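Local structure of adenylate isopentenyltransferase (Humulus lupulus, 3A8T) at residues I82-I87 with R229-V234; V68-S71 with Q75-K78; L56-A61 with V95-L100. The protein transfers an isopentenyl group from dimethylallyl diphosphate to ATP, ADP or AMP, a step in plant cytokinin biosynthesis. One frame throughout, in Å; residues are numbered along the deposited sequence.

Interaction 1. Residues I82-I87 with R229-V234. With ATP (adenosine-5'-triphosphate), chain B.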
ATOM      1  N   ILE A  82     -10.405   0.322  -4.711  1.00 21.72           N
ATOM      2  CA  ILE A  82     -10.569  -0.860  -3.841  1.00 22.48           C
ATOM      3  C   ILE A  82      -9.387  -1.799  -3.955  1.00 21.08           C
ATOM      4  O   ILE A  82      -8.727  -2.084  -2.976  1.00 21.14           O
ATOM      5  CB  ILE A  82     -11.856  -1.686  -4.174  1.00 25.24           C
ATOM      6  CG1 ILE A  82     -13.092  -0.883  -3.802  1.00 26.19           C
ATOM      7  CG2 ILE A  82     -11.905  -3.034  -3.360  1.00 22.37           C
ATOM      8  CD1 ILE A  82     -14.402  -1.491  -4.379  1.00 28.85           C
ATOM      9  N   THR A  83      -9.130  -2.250  -5.178  1.00 20.99           N
ATOM     10  CA  THR A  83      -8.053  -3.172  -5.469  1.00 21.07           C
ATOM     11  C   THR A  83      -6.699  -2.712  -4.928  1.00 21.42           C
ATOM     12  O   THR A  83      -5.934  -3.533  -4.434  1.00 20.46           O
ATOM     13  CB  THR A  83      -7.947  -3.468  -7.016  1.00 21.10           C
ATOM     14  OG1 THR A  83      -9.212  -3.947  -7.529  1.00 19.08           O
ATOM     15  CG2 THR A  83      -6.875  -4.558  -7.274  1.00 21.20           C
ATOM     16  N   THR A  84      -6.438  -1.405  -4.975  1.00 20.73           N
ATOM     17  CA  THR A  84      -5.161  -0.885  -4.522  1.00 22.39           C
ATOM     18  C   THR A  84      -5.074  -0.566  -3.058  1.00 23.48           C
ATOM     19  O   THR A  84      -3.998  -0.249  -2.566  1.00 25.20           O
ATOM     20  CB  THR A  84      -4.670   0.381  -5.345  1.00 23.23           C
ATOM     21  OG1 THR A  84      -5.677   1.379  -5.362  1.00 22.45           O
ATOM     22  CG2 THR A  84      -4.272  -0.012  -6.789  1.00 20.72           C
ATOM     23  N   ASN A  85      -6.214  -0.700  -2.377  1.00 24.85           N
ATOM     24  CA  ASN A  85      -6.367  -0.476  -0.966  1.00 23.50           C
ATOM     25  C   ASN A  85      -6.100   0.983  -0.594  1.00 23.99           C
ATOM     26  O   ASN A  85      -5.389   1.261   0.387  1.00 25.11           O
ATOM     27  CB  ASN A  85      -5.446  -1.415  -0.192  1.00 25.45           C
ATOM     28  CG  ASN A  85      -5.443  -2.888  -0.758  1.00 30.27           C
ATOM     29  OD1 ASN A  85      -4.488  -3.312  -1.505  1.00 30.63           O
ATOM     30  ND2 ASN A  85      -6.479  -3.664  -0.403  1.00 26.76           N
ATOM     31  N   LYS A  86      -6.623   1.928  -1.381  1.00 21.61           N
ATOM     32  CA  LYS A  86      -6.408   3.330  -1.027  1.00 20.01           C
ATOM     33  C   LYS A  86      -7.224   3.655   0.224  1.00 19.22           C
ATOM     34  O   LYS A  86      -8.380   3.256   0.352  1.00 19.26           O
ATOM     35  CB  LYS A  86      -6.864   4.273  -2.121  1.00 18.80           C
ATOM     36  CG  LYS A  86      -6.039   4.368  -3.302  1.00 18.18           C
ATOM     37  CD  LYS A  86      -6.699   5.340  -4.222  1.00 18.24           C
ATOM     38  CE  LYS A  86      -5.882   5.562  -5.479  1.00 21.84           C
ATOM     39  NZ  LYS A  86      -5.931   4.475  -6.459  1.00 21.76           N
ATOM     40  N   ILE A  87      -6.618   4.358   1.160  1.00 19.42           N
ATOM     41  CA  ILE A  87      -7.362   4.740   2.331  1.00 20.37           C
ATOM     42  C   ILE A  87      -8.599   5.577   1.877  1.00 21.24           C
ATOM     43  O   ILE A  87      -8.441   6.528   1.111  1.00 21.77           O
ATOM     44  CB  ILE A  87      -6.436   5.548   3.313  1.00 19.71           C
ATOM     45  CG1 ILE A  87      -7.228   5.956   4.582  1.00 21.00           C
ATOM     46  CG2 ILE A  87      -5.892   6.799   2.614  1.00 17.66           C
ATOM     47  CD1 ILE A  87      -6.329   6.254   5.831  1.00 21.85           C
ATOM     48  N   ARG A 229      -1.582  -1.772 -14.111  1.00 21.02           N
ATOM     49  CA  ARG A 229      -1.954  -3.122 -14.482  1.00 20.77           C
ATOM     50  C   ARG A 229      -1.111  -4.184 -13.739  1.00 21.33           C
ATOM     51  O   ARG A 229      -1.369  -5.364 -13.853  1.00 22.01           O
ATOM     52  CB  ARG A 229      -1.921  -3.278 -16.016  1.00 20.11           C
ATOM     53  CG  ARG A 229      -2.986  -2.455 -16.670  1.00 18.34           C
ATOM     54  CD  ARG A 229      -3.260  -2.836 -18.120  1.00 20.15           C
ATOM     55  NE  ARG A 229      -3.540  -4.255 -18.269  1.00 21.85           N
ATOM     56  CZ  ARG A 229      -4.683  -4.863 -17.931  1.00 21.45           C
ATOM     57  NH1 ARG A 229      -5.720  -4.185 -17.429  1.00 21.54           N
ATOM     58  NH2 ARG A 229      -4.746  -6.185 -17.992  1.00 22.18           N
ATOM     59  N   LYS A 230      -0.109  -3.739 -12.982  1.00 20.75           N
ATOM     60  CA  LYS A 230       0.699  -4.622 -12.145  1.00 22.06           C
ATOM     61  C   LYS A 230       0.022  -4.958 -10.790  1.00 21.93           C
ATOM     62  O   LYS A 230       0.403  -5.933 -10.165  1.00 22.84           O
ATOM     63  CB  LYS A 230       2.037  -3.980 -11.781  1.00 21.59           C
ATOM     64  CG  LYS A 230       2.944  -3.708 -12.951  1.00 24.69           C
ATOM     65  CD  LYS A 230       4.214  -3.050 -12.457  1.00 23.38           C
ATOM     66  CE  LYS A 230       5.286  -4.086 -12.269  1.00 24.91           C
ATOM     67  NZ  LYS A 230       6.467  -3.490 -11.580  1.00 30.78           N
ATOM     68  N   ALA A 231      -0.942  -4.147 -10.349  1.00 21.07           N
ATOM     69  CA  ALA A 231      -1.640  -4.296  -9.069  1.00 20.30           C
ATOM     70  C   ALA A 231      -2.074  -5.707  -8.781  1.00 19.93           C
ATOM     71  O   ALA A 231      -2.607  -6.349  -9.671  1.00 21.39           O
ATOM     72  CB  ALA A 231      -2.846  -3.368  -9.056  1.00 18.45           C
ATOM     73  N   ILE A 232      -1.850  -6.221  -7.563  1.00 20.71           N
ATOM     74  CA  ILE A 232      -2.281  -7.605  -7.289  1.00 22.64           C
ATOM     75  C   ILE A 232      -3.811  -7.630  -7.451  1.00 22.33           C
ATOM     76  O   ILE A 232      -4.516  -6.747  -6.948  1.00 22.33           O
ATOM     77  CB  ILE A 232      -1.941  -8.126  -5.849  1.00 24.12           C
ATOM     78  CG1 ILE A 232      -0.449  -8.071  -5.555  1.00 24.65           C
ATOM     79  CG2 ILE A 232      -2.357  -9.558  -5.729  1.00 23.76           C
ATOM     80  CD1 ILE A 232       0.334  -8.795  -6.468  1.00 24.52           C
ATOM     81  N   GLY A 233      -4.310  -8.630  -8.182  1.00 21.49           N
ATOM     82  CA  GLY A 233      -5.739  -8.724  -8.443  1.00 18.17           C
ATOM     83  C   GLY A 233      -6.020  -8.578  -9.917  1.00 18.61           C
ATOM     84  O   GLY A 233      -6.860  -9.283 -10.510  1.00 19.53           O
ATOM     85  N   VAL A 234      -5.273  -7.700 -10.568  1.00 17.46           N
ATOM     86  CA  VAL A 234      -5.570  -7.551 -11.977  1.00 17.56           C
ATOM     87  C   VAL A 234      -5.205  -8.742 -12.852  1.00 17.10           C
ATOM     88  O   VAL A 234      -5.995  -9.185 -13.636  1.00 18.82           O
ATOM     89  CB  VAL A 234      -4.892  -6.344 -12.581  1.00 15.56           C
ATOM     90  CG1 VAL A 234      -5.336  -6.222 -13.994  1.00 11.50           C
ATOM     91  CG2 VAL A 234      -5.204  -5.085 -11.774  1.00 15.51           C
TER
HETATM   92  PG  ATP B 800       9.525  -3.982  -7.076  1.00 48.05           P
HETATM   93  O1G ATP B 800      10.416  -2.892  -7.582  1.00 48.83           O
HETATM   94  O2G ATP B 800       8.478  -4.353  -8.270  1.00 47.02           O
HETATM   95  O3G ATP B 800      10.387  -5.301  -6.726  1.00 48.63           O
HETATM   96  PB  ATP B 800       8.837  -2.038  -5.249  1.00 31.98           P
HETATM   97  O1B ATP B 800       9.865  -1.829  -4.276  1.00 34.73           O
HETATM   98  O2B ATP B 800       9.161  -1.169  -6.495  1.00 34.85           O
HETATM   99  O3B ATP B 800       8.730  -3.576  -5.668  1.00 41.04           O
HETATM  100  PA  ATP B 800       6.340  -2.574  -4.051  1.00 28.06           P
HETATM  101  O1A ATP B 800       6.899  -3.667  -3.271  1.00 25.62           O
HETATM  102  O2A ATP B 800       5.356  -1.751  -3.056  1.00 29.31           O
HETATM  103  O3A ATP B 800       7.442  -1.486  -4.622  1.00 32.49           O
HETATM  104  O5' ATP B 800       5.353  -3.090  -5.235  1.00 28.79           O
HETATM  105  C5' ATP B 800       5.836  -4.210  -5.923  1.00 26.02           C
HETATM  106  C4' ATP B 800       4.634  -4.875  -6.566  1.00 25.79           C
HETATM  107  O4' ATP B 800       3.707  -5.242  -5.538  1.00 25.90           O
HETATM  108  C3' ATP B 800       3.819  -3.962  -7.515  1.00 26.66           C
HETATM  109  O3' ATP B 800       4.352  -3.998  -8.836  1.00 29.71           O
HETATM  110  C2' ATP B 800       2.405  -4.557  -7.405  1.00 24.24           C
HETATM  111  O2' ATP B 800       2.256  -5.611  -8.293  1.00 26.76           O
HETATM  112  C1' ATP B 800       2.305  -5.051  -5.980  1.00 24.27           C
HETATM  113  N9  ATP B 800       1.614  -4.047  -5.124  1.00 24.81           N
HETATM  114  C8  ATP B 800       2.219  -3.086  -4.315  1.00 26.13           C
HETATM  115  N7  ATP B 800       1.313  -2.296  -3.777  1.00 28.54           N
HETATM  116  C5  ATP B 800       0.075  -2.687  -4.191  1.00 27.22           C
HETATM  117  C6  ATP B 800      -1.292  -2.246  -3.977  1.00 27.05           C
HETATM  118  N6  ATP B 800      -1.602  -1.168  -3.187  1.00 25.58           N
HETATM  119  N1  ATP B 800      -2.281  -2.930  -4.590  1.00 25.98           N
HETATM  120  C2  ATP B 800      -2.026  -3.977  -5.364  1.00 25.07           C
HETATM  121  N3  ATP B 800      -0.789  -4.420  -5.597  1.00 23.79           N
HETATM  122  C4  ATP B 800       0.268  -3.833  -5.058  1.00 24.83           C
HETATM  123  O   HOH W   1      -5.111  -6.500  -4.267  1.00 47.96           O
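Thr-83 and Ile-232 bring together two loops that line the adenine end of the ATP pocket, beside the P-loop NTPase-like core. The type I beta turn from Ile-82 to Asn-85 faces the loop leading into helix 234-243. Packing is tightest where the methyl CG2 of Thr-83 lies 3.2 Å from Ile-232 O. That methyl stands anti to its own backbone N, which sets OG1 beside the backbone N, where it hydrogen-bonds Glu-206. Glycine suits position 233: with phi 116° a side chain would probably collide with the carbonyl oxygen before it and crowd Thr-83 CG2. The rest of the seam is looser. A water donates to both Thr-83 O and Ile-232 O, satisfying two backbone oxygens that do not meet directly. Thr-84 and Ala-231 approach only lightly, with CG2 and CB 4.3 Å apart, and small side chains suit this place because the purine lies between the loops. Adenine is held by main chain from both loops. Its N6 donates to Thr-84 O (2.6 Å), while Ile-232 N donates almost straight to N3, at 2.9 Å and 170°.

Interaction 2. Residues V68-S71 with Q75-K78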
ATOM      1  N   VAL A  68       0.246  14.120   4.224  1.00 22.15           N
ATOM      2  CA  VAL A  68       0.751  12.857   3.748  1.00 21.35           C
ATOM      3  C   VAL A  68       1.144  12.805   2.291  1.00 21.48           C
ATOM      4  O   VAL A  68       0.467  13.339   1.425  1.00 21.99           O
ATOM      5  CB  VAL A  68      -0.304  11.714   4.041  1.00 21.85           C
ATOM      6  CG1 VAL A  68       0.037  10.474   3.266  1.00 23.70           C
ATOM      7  CG2 VAL A  68      -0.335  11.383   5.529  1.00 20.38           C
ATOM      8  N   ILE A  69       2.261  12.140   2.047  1.00 21.32           N
ATOM      9  CA  ILE A  69       2.759  11.888   0.692  1.00 21.10           C
ATOM     10  C   ILE A  69       2.700  10.377   0.589  1.00 21.19           C
ATOM     11  O   ILE A  69       3.256   9.677   1.422  1.00 22.34           O
ATOM     12  CB  ILE A  69       4.220  12.317   0.505  1.00 20.01           C
ATOM     13  CG1 ILE A  69       4.358  13.816   0.807  1.00 18.69           C
ATOM     14  CG2 ILE A  69       4.672  11.949  -0.883  1.00 17.83           C
ATOM     15  CD1 ILE A  69       5.774  14.394   0.796  1.00 17.61           C
ATOM     16  N   ASN A  70       1.967   9.884  -0.388  1.00 20.74           N
ATOM     17  CA  ASN A  70       1.840   8.454  -0.623  1.00 21.68           C
ATOM     18  C   ASN A  70       3.084   7.939  -1.322  1.00 22.94           C
ATOM     19  O   ASN A  70       3.512   8.539  -2.302  1.00 22.45           O
ATOM     20  CB  ASN A  70       0.665   8.175  -1.535  1.00 20.86           C
ATOM     21  CG  ASN A  70       0.696   6.778  -2.083  1.00 20.53           C
ATOM     22  OD1 ASN A  70       0.780   6.564  -3.272  1.00 21.83           O
ATOM     23  ND2 ASN A  70       0.642   5.828  -1.210  1.00 18.71           N
ATOM     24  N   SER A  71       3.658   6.836  -0.821  1.00 25.28           N
ATOM     25  CA  SER A  71       4.861   6.200  -1.408  1.00 26.10           C
ATOM     26  C   SER A  71       4.578   4.789  -1.943  1.00 26.61           C
ATOM     27  O   SER A  71       5.492   4.042  -2.255  1.00 27.77           O
ATOM     28  CB  SER A  71       6.003   6.121  -0.395  1.00 24.97           C
ATOM     29  OG  SER A  71       5.606   5.411   0.750  1.00 25.60           O
ATOM     30  N   GLN A  75      -0.780   2.969  -5.704  1.00 25.05           N
ATOM     31  CA  GLN A  75      -1.699   3.970  -5.210  1.00 22.02           C
ATOM     32  C   GLN A  75      -1.537   5.352  -5.797  1.00 22.77           C
ATOM     33  O   GLN A  75      -2.348   6.233  -5.500  1.00 21.07           O
ATOM     34  CB  GLN A  75      -1.607   4.050  -3.680  1.00 22.59           C
ATOM     35  CG  GLN A  75      -2.175   2.822  -3.008  1.00 22.85           C
ATOM     36  CD  GLN A  75      -2.377   2.969  -1.537  1.00 23.64           C
ATOM     37  OE1 GLN A  75      -2.178   4.025  -0.969  1.00 24.33           O
ATOM     38  NE2 GLN A  75      -2.788   1.911  -0.910  1.00 21.90           N
ATOM     39  N   VAL A  76      -0.507   5.540  -6.621  1.00 21.65           N
ATOM     40  CA  VAL A  76      -0.270   6.843  -7.190  1.00 22.17           C
ATOM     41  C   VAL A  76      -1.229   7.040  -8.345  1.00 23.37           C
ATOM     42  O   VAL A  76      -1.499   8.155  -8.712  1.00 24.09           O
ATOM     43  CB  VAL A  76       1.227   7.058  -7.729  1.00 22.29           C
ATOM     44  CG1 VAL A  76       2.204   7.003  -6.596  1.00 20.84           C
ATOM     45  CG2 VAL A  76       1.630   5.987  -8.798  1.00 22.84           C
ATOM     46  N   TYR A  77      -1.764   5.957  -8.891  1.00 22.90           N
ATOM     47  CA  TYR A  77      -2.635   6.045 -10.044  1.00 23.33           C
ATOM     48  C   TYR A  77      -4.063   6.229  -9.665  1.00 26.43           C
ATOM     49  O   TYR A  77      -4.479   5.687  -8.664  1.00 28.08           O
ATOM     50  CB  TYR A  77      -2.543   4.777 -10.871  1.00 22.12           C
ATOM     51  CG  TYR A  77      -1.143   4.443 -11.339  1.00 22.51           C
ATOM     52  CD1 TYR A  77      -0.508   5.212 -12.305  1.00 21.77           C
ATOM     53  CD2 TYR A  77      -0.440   3.384 -10.781  1.00 19.78           C
ATOM     54  CE1 TYR A  77       0.794   4.931 -12.694  1.00 22.37           C
ATOM     55  CE2 TYR A  77       0.859   3.092 -11.163  1.00 20.73           C
ATOM     56  CZ  TYR A  77       1.467   3.865 -12.112  1.00 20.50           C
ATOM     57  OH  TYR A  77       2.744   3.601 -12.482  1.00 21.29           O
ATOM     58  N   LYS A  78      -4.816   7.000 -10.458  1.00 29.01           N
ATOM     59  CA  LYS A  78      -6.247   7.194 -10.225  1.00 31.67           C
ATOM     60  C   LYS A  78      -6.830   5.854 -10.660  1.00 32.00           C
ATOM     61  O   LYS A  78      -6.426   5.295 -11.684  1.00 34.75           O
ATOM     62  CB  LYS A  78      -6.815   8.287 -11.136  1.00 34.08           C
ATOM     63  CG  LYS A  78      -5.906   9.504 -11.325  1.00 39.50           C
ATOM     64  CD  LYS A  78      -6.364  10.359 -12.488  1.00 42.47           C
ATOM     65  CE  LYS A  78      -6.490   9.488 -13.762  1.00 46.06           C
ATOM     66  NZ  LYS A  78      -7.492   9.931 -14.832  1.00 46.74           N
TER
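This is a buried side-chain contact in which Asn-70, at the end of strand 66-70 in the parallel sheet, presses its amide against Gln-75 and Val-76 of the loop that follows. The chain bends sharply after the strand, bringing Asn-70 CA to 7.1 Å from Val-76 CA. With CG anti to the backbone N (chi1 166°), the asparagine side chain reaches straight across the bend, and Asn-70 accounts for more than half of the 131 Å² buried. Its CG lies 3.9 Å from Gln-75 CB, and its amide plane is only 17° from that of Gln-75, although the two side chains cross at about a right angle. The glutamine is extended beyond CG, long enough for NE2 to bond to Thr-84 O at the adenine site, while its backbone N is tied to Asp-72, itself a partner of ATP. On the next residue, Val-76 CG1 borders the asparagine amide and CG2 sits 3.7 Å above the centre of the Tyr-77 ring, so one branched side chain fills both places. Cutting Asn-70 back to an alanine would probably open a gap beside Gln-75 CB and Val-76 CG1, leaving the start of the loop less firmly seated against the strand end. Behind the contact, strand 66-70 runs between strands 97-98 and 132-136, bonding to both through its backbone, and Ile-69 lays its side chain on helix 112-128.

Interaction 3. Residues L56-A61 with V95-L100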
ATOM      1  N   LEU A  56      -2.028   4.861  10.895  1.00 22.52           N
ATOM      2  CA  LEU A  56      -1.149   5.521  11.818  1.00 22.60           C
ATOM      3  C   LEU A  56      -0.896   6.957  11.403  1.00 22.41           C
ATOM      4  O   LEU A  56      -0.867   7.852  12.253  1.00 23.77           O
ATOM      5  CB  LEU A  56       0.139   4.729  11.950  1.00 22.94           C
ATOM      6  CG  LEU A  56       1.209   5.350  12.814  1.00 23.97           C
ATOM      7  CD1 LEU A  56       0.739   5.601  14.171  1.00 22.71           C
ATOM      8  CD2 LEU A  56       2.350   4.456  12.854  1.00 25.50           C
ATOM      9  N   SER A  57      -0.774   7.183  10.094  1.00 22.28           N
ATOM     10  CA  SER A  57      -0.504   8.525   9.590  1.00 19.98           C
ATOM     11  C   SER A  57      -1.634   9.444   9.947  1.00 21.34           C
ATOM     12  O   SER A  57      -1.408  10.635  10.245  1.00 22.37           O
ATOM     13  CB  SER A  57      -0.282   8.529   8.082  1.00 17.46           C
ATOM     14  OG  SER A  57      -1.434   8.217   7.338  1.00 16.38           O
ATOM     15  N   ILE A  58      -2.851   8.895   9.935  1.00 20.85           N
ATOM     16  CA  ILE A  58      -4.011   9.684  10.281  1.00 19.29           C
ATOM     17  C   ILE A  58      -4.110   9.880  11.790  1.00 19.03           C
ATOM     18  O   ILE A  58      -4.389  10.950  12.236  1.00 21.77           O
ATOM     19  CB  ILE A  58      -5.320   9.078   9.729  1.00 18.37           C
ATOM     20  CG1 ILE A  58      -5.193   8.810   8.235  1.00 14.55           C
ATOM     21  CG2 ILE A  58      -6.493  10.080   9.994  1.00 19.28           C
ATOM     22  CD1 ILE A  58      -4.681   9.973   7.423  1.00 14.01           C
ATOM     23  N   ASP A  59      -3.855   8.863  12.576  1.00 20.57           N
ATOM     24  CA  ASP A  59      -3.881   9.046  14.022  1.00 21.75           C
ATOM     25  C   ASP A  59      -2.867  10.098  14.475  1.00 21.58           C
ATOM     26  O   ASP A  59      -3.144  10.905  15.329  1.00 23.82           O
ATOM     27  CB  ASP A  59      -3.585   7.726  14.752  1.00 23.52           C
ATOM     28  CG  ASP A  59      -4.765   6.717  14.689  1.00 25.15           C
ATOM     29  OD1 ASP A  59      -5.939   7.154  14.613  1.00 26.71           O
ATOM     30  OD2 ASP A  59      -4.523   5.487  14.758  1.00 24.18           O
ATOM     31  N   LEU A  60      -1.689  10.099  13.889  1.00 22.26           N
ATOM     32  CA  LEU A  60      -0.662  11.063  14.258  1.00 21.61           C
ATOM     33  C   LEU A  60      -1.056  12.489  13.926  1.00 23.20           C
ATOM     34  O   LEU A  60      -0.525  13.412  14.495  1.00 24.58           O
ATOM     35  CB  LEU A  60       0.660  10.733  13.522  1.00 21.61           C
ATOM     36  CG  LEU A  60       1.457   9.491  13.994  1.00 20.98           C
ATOM     37  CD1 LEU A  60       2.510   9.170  13.011  1.00 19.30           C
ATOM     38  CD2 LEU A  60       2.115   9.723  15.380  1.00 18.88           C
ATOM     39  N   ALA A  61      -1.989  12.667  12.994  1.00 24.28           N
ATOM     40  CA  ALA A  61      -2.400  13.992  12.558  1.00 24.12           C
ATOM     41  C   ALA A  61      -3.197  14.646  13.646  1.00 24.67           C
ATOM     42  O   ALA A  61      -3.254  15.860  13.707  1.00 26.46           O
ATOM     43  CB  ALA A  61      -3.231  13.917  11.235  1.00 22.79           C
ATOM     44  N   VAL A  95      -7.083  15.091   6.541  1.00 19.86           N
ATOM     45  CA  VAL A  95      -5.637  15.306   6.311  1.00 21.92           C
ATOM     46  C   VAL A  95      -5.326  15.481   4.829  1.00 22.32           C
ATOM     47  O   VAL A  95      -5.879  14.782   3.997  1.00 23.97           O
ATOM     48  CB  VAL A  95      -4.818  14.132   6.850  1.00 21.35           C
ATOM     49  CG1 VAL A  95      -3.366  14.288   6.529  1.00 17.86           C
ATOM     50  CG2 VAL A  95      -5.046  14.035   8.334  1.00 22.13           C
ATOM     51  N   PRO A  96      -4.442  16.421   4.473  1.00 24.31           N
ATOM     52  CA  PRO A  96      -4.140  16.576   3.024  1.00 25.97           C
ATOM     53  C   PRO A  96      -3.219  15.473   2.480  1.00 24.84           C
ATOM     54  O   PRO A  96      -2.219  15.158   3.078  1.00 25.91           O
ATOM     55  CB  PRO A  96      -3.487  17.954   2.954  1.00 26.37           C
ATOM     56  CG  PRO A  96      -4.015  18.663   4.277  1.00 25.10           C
ATOM     57  CD  PRO A  96      -3.876  17.540   5.246  1.00 23.76           C
ATOM     58  N   HIS A  97      -3.572  14.849   1.375  1.00 24.23           N
ATOM     59  CA  HIS A  97      -2.715  13.796   0.822  1.00 23.48           C
ATOM     60  C   HIS A  97      -2.174  14.192  -0.522  1.00 23.59           C
ATOM     61  O   HIS A  97      -2.853  14.888  -1.265  1.00 25.41           O
ATOM     62  CB  HIS A  97      -3.466  12.447   0.655  1.00 22.30           C
ATOM     63  CG  HIS A  97      -3.819  11.804   1.951  1.00 21.89           C
ATOM     64  ND1 HIS A  97      -3.439  10.520   2.276  1.00 23.02           N
ATOM     65  CD2 HIS A  97      -4.450  12.295   3.044  1.00 20.91           C
ATOM     66  CE1 HIS A  97      -3.822  10.249   3.513  1.00 19.27           C
ATOM     67  NE2 HIS A  97      -4.433  11.308   4.000  1.00 22.05           N
ATOM     68  N   HIS A  98      -0.961  13.725  -0.827  1.00 23.65           N
ATOM     69  CA  HIS A  98      -0.284  13.980  -2.089  1.00 23.06           C
ATOM     70  C   HIS A  98       0.194  12.677  -2.746  1.00 24.21           C
ATOM     71  O   HIS A  98       0.478  11.703  -2.077  1.00 23.66           O
ATOM     72  CB  HIS A  98       0.899  14.892  -1.833  1.00 23.79           C
ATOM     73  CG  HIS A  98       0.554  16.080  -0.993  1.00 25.35           C
ATOM     74  ND1 HIS A  98       0.152  17.286  -1.531  1.00 24.40           N
ATOM     75  CD2 HIS A  98       0.526  16.239   0.351  1.00 24.28           C
ATOM     76  CE1 HIS A  98      -0.104  18.136  -0.556  1.00 25.20           C
ATOM     77  NE2 HIS A  98       0.117  17.526   0.596  1.00 25.07           N
ATOM     78  N   LEU A  99       0.281  12.682  -4.068  1.00 25.51           N
ATOM     79  CA  LEU A  99       0.739  11.534  -4.813  1.00 26.02           C
ATOM     80  C   LEU A  99      -0.187  10.357  -4.556  1.00 25.55           C
ATOM     81  O   LEU A  99       0.228   9.195  -4.551  1.00 26.35           O
ATOM     82  CB  LEU A  99       2.174  11.193  -4.419  1.00 27.72           C
ATOM     83  CG  LEU A  99       3.386  12.068  -4.777  1.00 30.27           C
ATOM     84  CD1 LEU A  99       4.226  11.311  -5.715  1.00 29.78           C
ATOM     85  CD2 LEU A  99       3.001  13.393  -5.377  1.00 31.13           C
ATOM     86  N   LEU A 100      -1.457  10.660  -4.342  1.00 25.81           N
ATOM     87  CA  LEU A 100      -2.437   9.604  -4.092  1.00 26.15           C
ATOM     88  C   LEU A 100      -3.575   9.661  -5.073  1.00 27.15           C
ATOM     89  O   LEU A 100      -4.450  10.519  -4.994  1.00 28.40           O
ATOM     90  CB  LEU A 100      -2.975   9.671  -2.659  1.00 23.09           C
ATOM     91  CG  LEU A 100      -4.021   8.599  -2.281  1.00 24.06           C
ATOM     92  CD1 LEU A 100      -3.510   7.209  -2.528  1.00 19.97           C
ATOM     93  CD2 LEU A 100      -4.417   8.761  -0.797  1.00 21.38           C
TER
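Ile-58 and Ala-61, on the helix that follows the P-loop (Walker A), pack against Val-95 and His-97 where the chain enters the short edge strand 97-98. The contact thus joins that helix to the edge strand of the P-loop NTPase-like sheet. It is small and lies near the surface, burying 154 Å² with no hydrogen bond across it. Ile-58 CA and Val-95 CA come within 7.1 Å of each other, and Val-95 lies against Ile-58 and Ala-61, which are about one turn apart. Ile-58 sends CG1 anti to its carbonyl carbon (chi1 -52°), and a second bend at chi2 (-50°) carries the end methyl CD1 over to the strand. There CD1 does double duty. It lies 4.2 Å from Val-95 CG2, and it also meets the His-97 ring at its edge, in the ring plane, the two side chains crossing at about a right angle. Isoleucine suits the place because its longer branch, CG1-CD1, reaches both neighbours. Val-95 O also lies at the ring edge, in its plane. On its inner side the helix rests on the sheet, Ser-57 touching Val-68 and Leu-60 touching Leu-66, while Leu-56 and Asp-59 reach helix 315-338. Ala-61, whose N bonds to Ile-58 O at 3.0 Å, has the short side chain this close approach demands: its CB is only 3.4 Å from Val-95 CG2.

The three contacts run outward from the nucleotide pocket to the edge of the sheet. Interactions 1 and 2 have centres 12 Å apart and meet at Thr-84 O, 3.0 Å from Gln-75 NE2; Lys-86 NZ adds a second tie to Tyr-77 O at 2.9 Å. Interactions 2 and 3, 11 Å apart, are stitched by strand pairing, with His-98 N 2.7 Å from Val-68 O. Interaction 3 is the most remote from the ligand, its centre 19 Å from that of interaction 1 and the His-97 side chain about 13 Å from ATP, yet Ile-87 CD1 packs 3.7 Å from Ile-58 CG1, joining the adenine-side loop to the P-loop helix.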